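Putative cell adhesion protein (PDB 3LIU) belongs to the FimA/Mfa1 family of fimbrillins and probably serves as a building block of bacterial pili for cell adhesion. Local coordinates at residues 290-295 against 302-307. Residues are numbered along the deposited sequence; the frame is centred on the assembly and turned at random.
Sequences GEVKSG and AYANHT
A single backbone hydrogen bond ties 290-295 to 302-307, both parts of the long loop between strands 282-284 and 308-319. Asn305 N donates to Gly290 O at 2.8 Å. The bond is nearly straight (171° at the hydrogen), with the donor above the carbonyl plane and not on a lone pair. The peptide bond joining Ala304 to Asn305 is cis, a rarity before a residue other than proline, and the chain bends sharply where this N-H emerges. With a weak bond from His306 N to Tyr303 O spanning the bend, residues 303-306 form a type VI-like turn. Gly290, at positive phi and without a side chain, lies tight against it: its CA is 3.2 Å from Asn305 O in a CA-H...O contact. The same CA sits 4.0 Å above one face of the His306 imidazole, displaced toward the rim.

Val292 supplies the apolar part. Its CG1 is anti to the carbonyl carbon (chi1 -61°) and reaches Asn305 N at 3.6 Å. The same methyl lies 3.7 Å from the amide carbon, Asn305 CG. It touches Ala304 CB more loosely, at 4.1 Å. The Val292 and Asn305 side chains cross at about a right angle; the CG1 methyl meets the carboxamide by van der Waals contact alone. Asn305, its chi1 off the staggered positions at -91°, spends its polar end on another partner, OD1 accepting from Lys258 N, whereas Glu291 points its CB away from 302-307 and its carboxylate pairs with Lys209.

Asn287 binds both sides, its OD1 to Gly290 N and its ND2 to Asn305 O and Thr307 OG1. The chemistry thus implies a cis-peptide turn held by one backbone bond across the segments and by the bridging Asn287 side chain, with one valine methyl packed beside the buried hydrogen bond.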
loop_
_atom_site.group_PDB
_atom_site.type_symbol
_atom_site.label_atom_id
_atom_site.label_comp_id
_atom_site.label_asym_id
_atom_site.label_seq_id
_atom_site.Cartn_x
_atom_site.Cartn_y
_atom_site.Cartn_z
ATOM N N GLY A 290 2.347 13.661 -0.302
ATOM C CA GLY A 290 3.740 13.895 0.123
ATOM C C GLY A 290 3.925 15.144 0.977
ATOM O O GLY A 290 4.873 15.877 0.790
ATOM N N GLU A 291 3.014 15.391 1.912
ATOM C CA GLU A 291 3.076 16.649 2.682
ATOM C C GLU A 291 4.327 16.770 3.539
ATOM O O GLU A 291 4.804 15.787 4.113
ATOM C CB GLU A 291 1.848 16.856 3.569
ATOM C CG GLU A 291 0.527 16.832 2.857
ATOM C CD GLU A 291 -0.105 15.427 2.918
ATOM O OE1 GLU A 291 0.621 14.436 2.730
ATOM O OE2 GLU A 291 -1.308 15.332 3.224
ATOM N N VAL A 292 4.866 17.992 3.596
ATOM C CA VAL A 292 5.891 18.350 4.585
ATOM C C VAL A 292 5.309 19.401 5.533
ATOM O O VAL A 292 4.252 20.006 5.283
ATOM C CB VAL A 292 7.204 18.818 3.934
ATOM C CG1 VAL A 292 7.808 17.673 3.063
ATOM C CG2 VAL A 292 6.978 20.162 3.141
ATOM N N LYS A 293 5.982 19.618 6.641
ATOM C CA LYS A 293 5.500 20.582 7.631
ATOM C C LYS A 293 5.580 21.978 7.054
ATOM O O LYS A 293 6.474 22.261 6.281
ATOM C CB LYS A 293 6.410 20.501 8.839
ATOM C CG LYS A 293 6.060 21.406 9.981
ATOM C CD LYS A 293 7.255 21.503 10.943
ATOM C CE LYS A 293 7.098 20.549 12.086
ATOM N NZ LYS A 293 6.254 21.156 13.151
ATOM N N SER A 294 4.659 22.866 7.412
ATOM C CA SER A 294 4.719 24.230 6.893
ATOM C C SER A 294 5.996 24.910 7.414
ATOM O O SER A 294 6.424 24.684 8.553
ATOM C CB SER A 294 3.496 25.028 7.323
ATOM O OG SER A 294 3.584 25.210 8.716
ATOM N N GLY A 295 6.619 25.712 6.572
ATOM C CA GLY A 295 7.807 26.421 6.984
ATOM C C GLY A 295 9.121 25.688 6.884
ATOM O O GLY A 295 10.132 26.137 7.432
ATOM N N ALA A 302 9.205 17.868 -5.831
ATOM C CA ALA A 302 9.131 16.637 -6.577
ATOM C C ALA A 302 9.559 15.406 -5.743
ATOM O O ALA A 302 9.136 14.298 -6.036
ATOM C CB ALA A 302 9.974 16.765 -7.891
ATOM N N TYR A 303 10.388 15.579 -4.707
ATOM C CA TYR A 303 10.818 14.431 -3.899
ATOM C C TYR A 303 10.249 14.372 -2.494
ATOM O O TYR A 303 9.720 13.325 -2.103
ATOM C CB TYR A 303 12.323 14.388 -3.796
ATOM C CG TYR A 303 13.051 14.128 -5.098
ATOM C CD1 TYR A 303 13.183 15.123 -6.063
ATOM C CD2 TYR A 303 13.681 12.927 -5.326
ATOM C CE1 TYR A 303 13.892 14.891 -7.225
ATOM C CE2 TYR A 303 14.405 12.682 -6.496
ATOM C CZ TYR A 303 14.506 13.657 -7.433
ATOM O OH TYR A 303 15.211 13.416 -8.581
ATOM N N ALA A 304 10.386 15.482 -1.742
ATOM C CA ALA A 304 9.944 15.579 -0.331
ATOM C C ALA A 304 8.463 15.972 -0.226
ATOM O O ALA A 304 8.091 17.045 -0.754
ATOM C CB ALA A 304 10.778 16.640 0.389
ATOM N N ASN A 305 7.593 15.175 0.414
ATOM C CA ASN A 305 7.868 13.848 1.003
ATOM C C ASN A 305 7.006 12.814 0.292
ATOM O O ASN A 305 6.223 12.069 0.889
ATOM C CB ASN A 305 7.598 13.800 2.525
ATOM C CG ASN A 305 8.843 14.148 3.383
ATOM O OD1 ASN A 305 9.931 14.425 2.849
ATOM N ND2 ASN A 305 8.668 14.142 4.752
ATOM N N HIS A 306 7.160 12.779 -1.020
ATOM C CA HIS A 306 6.653 11.667 -1.797
ATOM C C HIS A 306 7.474 10.458 -1.475
ATOM O O HIS A 306 8.653 10.581 -1.128
ATOM C CB HIS A 306 6.773 12.000 -3.265
ATOM C CG HIS A 306 5.780 13.017 -3.704
ATOM N ND1 HIS A 306 4.425 12.774 -3.675
ATOM C CD2 HIS A 306 5.934 14.279 -4.162
ATOM C CE1 HIS A 306 3.788 13.846 -4.112
ATOM N NE2 HIS A 306 4.678 14.776 -4.398
ATOM N N THR A 307 6.861 9.292 -1.588
ATOM C CA THR A 307 7.556 8.041 -1.328
ATOM C C THR A 307 8.657 7.833 -2.360
ATOM O O THR A 307 8.415 8.005 -3.568
ATOM C CB THR A 307 6.566 6.883 -1.372
ATOM O OG1 THR A 307 5.577 7.109 -0.375
ATOM C CG2 THR A 307 7.214 5.547 -1.132
#